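Local coordinates for protein probable tautomerase/dehalogenase AU4130 (Aspergillus fumigatus Af293, PDB 3C6V) that is of unknown function but probably acts as a trimeric tautomerase or dehalogenase of the oxalocrotonate tautomerase type, at residues 24-30 with 82-88. Sequence-based numbering, arbitrary orientation.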
loop_
_atom_site.group_PDB
_atom_site.type_symbol
_atom_site.label_atom_id
_atom_site.label_comp_id
_atom_site.label_asym_id
_atom_site.label_seq_id
_atom_site.Cartn_x
_atom_site.Cartn_y
_atom_site.Cartn_z
ATOM N N ARG B 24 -10.067 2.908 0.535
ATOM C CA ARG B 24 -9.327 2.494 1.726
ATOM C C ARG B 24 -8.254 3.551 1.984
ATOM O O ARG B 24 -7.417 3.802 1.120
ATOM C CB ARG B 24 -8.681 1.120 1.476
ATOM C CG ARG B 24 -7.712 0.654 2.587
ATOM C CD ARG B 24 -8.354 -0.297 3.569
ATOM N NE ARG B 24 -8.879 -1.555 3.021
ATOM C CZ ARG B 24 -8.166 -2.655 2.765
ATOM N NH1 ARG B 24 -6.849 -2.676 2.931
ATOM N NH2 ARG B 24 -8.776 -3.713 2.307
ATOM N N TRP B 25 -8.295 4.201 3.141
ATOM C CA TRP B 25 -7.302 5.229 3.470
ATOM C C TRP B 25 -6.309 4.681 4.508
ATOM O O TRP B 25 -6.717 4.117 5.523
ATOM C CB TRP B 25 -7.964 6.497 4.021
ATOM C CG TRP B 25 -8.751 7.333 2.985
ATOM C CD1 TRP B 25 -9.674 6.895 2.053
ATOM C CD2 TRP B 25 -8.677 8.753 2.838
ATOM N NE1 TRP B 25 -10.178 7.977 1.354
ATOM C CE2 TRP B 25 -9.574 9.120 1.804
ATOM C CE3 TRP B 25 -7.931 9.746 3.478
ATOM C CZ2 TRP B 25 -9.731 10.441 1.381
ATOM C CZ3 TRP B 25 -8.092 11.062 3.083
ATOM C CH2 TRP B 25 -9.006 11.405 2.038
ATOM N N LEU B 26 -5.019 4.821 4.226
ATOM C CA LEU B 26 -3.961 4.472 5.159
ATOM C C LEU B 26 -3.269 5.758 5.557
ATOM O O LEU B 26 -2.805 6.526 4.685
ATOM C CB LEU B 26 -2.962 3.495 4.509
ATOM C CG LEU B 26 -1.738 3.109 5.368
ATOM C CD1 LEU B 26 -2.211 2.337 6.656
ATOM C CD2 LEU B 26 -0.776 2.270 4.568
ATOM N N ILE B 27 -3.236 6.027 6.858
ATOM C CA ILE B 27 -2.735 7.323 7.333
ATOM C C ILE B 27 -1.618 7.056 8.340
ATOM O O ILE B 27 -1.872 6.654 9.488
ATOM C CB ILE B 27 -3.879 8.164 7.986
ATOM C CG1 ILE B 27 -5.023 8.370 6.967
ATOM C CG2 ILE B 27 -3.344 9.545 8.441
ATOM C CD1 ILE B 27 -6.207 9.279 7.470
ATOM N N GLN B 28 -0.393 7.228 7.876
ATOM C CA GLN B 28 0.803 7.085 8.711
ATOM C C GLN B 28 1.140 8.459 9.298
ATOM O O GLN B 28 0.956 9.468 8.623
ATOM C CB GLN B 28 1.968 6.606 7.849
ATOM C CG GLN B 28 1.855 5.131 7.419
ATOM C CD GLN B 28 2.722 4.813 6.216
ATOM O OE1 GLN B 28 2.313 5.020 5.081
ATOM N NE2 GLN B 28 3.927 4.347 6.458
ATOM N N HIS B 29 1.635 8.513 10.543
ATOM C CA HIS B 29 1.852 9.823 11.195
ATOM C C HIS B 29 2.842 9.693 12.339
ATOM O O HIS B 29 3.040 8.588 12.912
ATOM C CB HIS B 29 0.515 10.396 11.707
ATOM C CG HIS B 29 -0.148 9.512 12.728
ATOM N ND1 HIS B 29 0.121 9.594 14.083
ATOM C CD2 HIS B 29 -1.053 8.512 12.583
ATOM C CE1 HIS B 29 -0.578 8.672 14.727
ATOM N NE2 HIS B 29 -1.309 8.010 13.842
ATOM N N SER B 30 3.472 10.812 12.691
ATOM C CA SER B 30 4.425 10.818 13.821
ATOM C C SER B 30 3.715 10.721 15.172
ATOM O O SER B 30 2.503 10.937 15.270
ATOM C CB SER B 30 5.300 12.092 13.753
ATOM O OG SER B 30 4.508 13.187 13.268
ATOM N N PHE B 82 4.317 15.049 10.990
ATOM C CA PHE B 82 3.891 14.790 9.599
ATOM C C PHE B 82 2.682 13.848 9.608
ATOM O O PHE B 82 2.464 13.088 10.580
ATOM C CB PHE B 82 5.032 14.137 8.770
ATOM C CG PHE B 82 5.185 12.671 9.052
ATOM C CD1 PHE B 82 6.021 12.230 10.081
ATOM C CD2 PHE B 82 4.448 11.725 8.326
ATOM C CE1 PHE B 82 6.156 10.863 10.380
ATOM C CE2 PHE B 82 4.546 10.362 8.658
ATOM C CZ PHE B 82 5.404 9.931 9.668
ATOM N N VAL B 83 1.946 13.879 8.505
ATOM C CA VAL B 83 0.913 12.880 8.166
ATOM C C VAL B 83 1.107 12.504 6.694
ATOM O O VAL B 83 1.123 13.380 5.819
ATOM C CB VAL B 83 -0.543 13.414 8.414
ATOM C CG1 VAL B 83 -1.642 12.361 8.036
ATOM C CG2 VAL B 83 -0.729 13.876 9.876
ATOM N N ALA B 84 1.271 11.200 6.434
ATOM C CA ALA B 84 1.439 10.673 5.086
ATOM C C ALA B 84 0.246 9.799 4.764
ATOM O O ALA B 84 -0.012 8.802 5.453
ATOM C CB ALA B 84 2.738 9.827 4.985
ATOM N N LEU B 85 -0.510 10.175 3.742
ATOM C CA LEU B 85 -1.727 9.451 3.425
ATOM C C LEU B 85 -1.597 8.681 2.111
ATOM O O LEU B 85 -1.031 9.188 1.129
ATOM C CB LEU B 85 -2.920 10.405 3.351
ATOM C CG LEU B 85 -3.212 11.259 4.593
ATOM C CD1 LEU B 85 -2.481 12.632 4.515
ATOM C CD2 LEU B 85 -4.726 11.529 4.615
ATOM N N THR B 86 -2.120 7.460 2.115
ATOM C CA THR B 86 -2.265 6.643 0.901
ATOM C C THR B 86 -3.751 6.341 0.719
ATOM O O THR B 86 -4.379 5.765 1.629
ATOM C CB THR B 86 -1.485 5.304 0.988
ATOM O OG1 THR B 86 -0.116 5.561 1.344
ATOM C CG2 THR B 86 -1.505 4.577 -0.390
ATOM N N ILE B 87 -4.296 6.743 -0.431
ATOM C CA ILE B 87 -5.730 6.584 -0.736
ATOM C C ILE B 87 -5.917 5.520 -1.818
ATOM O O ILE B 87 -5.510 5.705 -2.974
ATOM C CB ILE B 87 -6.385 7.934 -1.150
ATOM C CG1 ILE B 87 -6.257 8.977 0.002
ATOM C CG2 ILE B 87 -7.870 7.762 -1.479
ATOM C CD1 ILE B 87 -6.430 10.427 -0.492
ATOM N N TYR B 88 -6.527 4.400 -1.457
ATOM C CA TYR B 88 -6.697 3.318 -2.433
ATOM C C TYR B 88 -8.114 3.443 -3.023
ATOM O O TYR B 88 -9.100 3.443 -2.271
ATOM C CB TYR B 88 -6.531 1.972 -1.739
ATOM C CG TYR B 88 -5.150 1.699 -1.208
ATOM C CD1 TYR B 88 -4.797 2.046 0.099
ATOM C CD2 TYR B 88 -4.205 1.034 -1.994
ATOM C CE1 TYR B 88 -3.527 1.794 0.580
ATOM C CE2 TYR B 88 -2.935 0.760 -1.505
ATOM C CZ TYR B 88 -2.605 1.156 -0.227
ATOM O OH TYR B 88 -1.343 0.879 0.266
HETATM O O HOH W 1 0.286 6.210 4.040
#
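Ile87 lies over one face of the Trp25 indole, with CG1 3.7 Å from the centroid of the six-membered ring in a CH-pi contact. Leu85 CD2 meets the edge of the indole near its plane, 3.7 Å from CZ3. The Trp25 side chain turns beside its own backbone N (chi1 -71°), which lays the ring alongside Ile87; NE1 is hydrogen-bonded to Tyr50 OH of helix 36-51. Arg24 O sits at the edge of the Tyr88 ring, in its plane. Over one face of Phe82 lies Ser30 N, toward the rim.

The strands are antiparallel. Arg24, Leu26 and Gln28 form hydrogen-bonded pairs with Tyr88, Thr86 and Ala84. Leu26 N to Thr86 O is nearly straight (2.8 Å, 176°). Beyond the non-hydrogen-bonded pair His29 and Val83, Phe82 N donates to Ser30 OG at 2.9 Å.

Trp25, Ile27, Leu85 and Ile87 form an apolar layer beneath helices 36-51 and 97-115. On the other face, a water is hydrogen-bonded to Gln28 OE1 (2.6 Å), Ala84 O (3.0 Å) and Thr86 OG1 (2.8 Å). Arg24 makes a salt bridge to Glu123 of a neighbouring subunit. The central antiparallel pair of the four-stranded mixed sheet thus has an apolar, helix-covered face and a more polar one turned to the trimer interface.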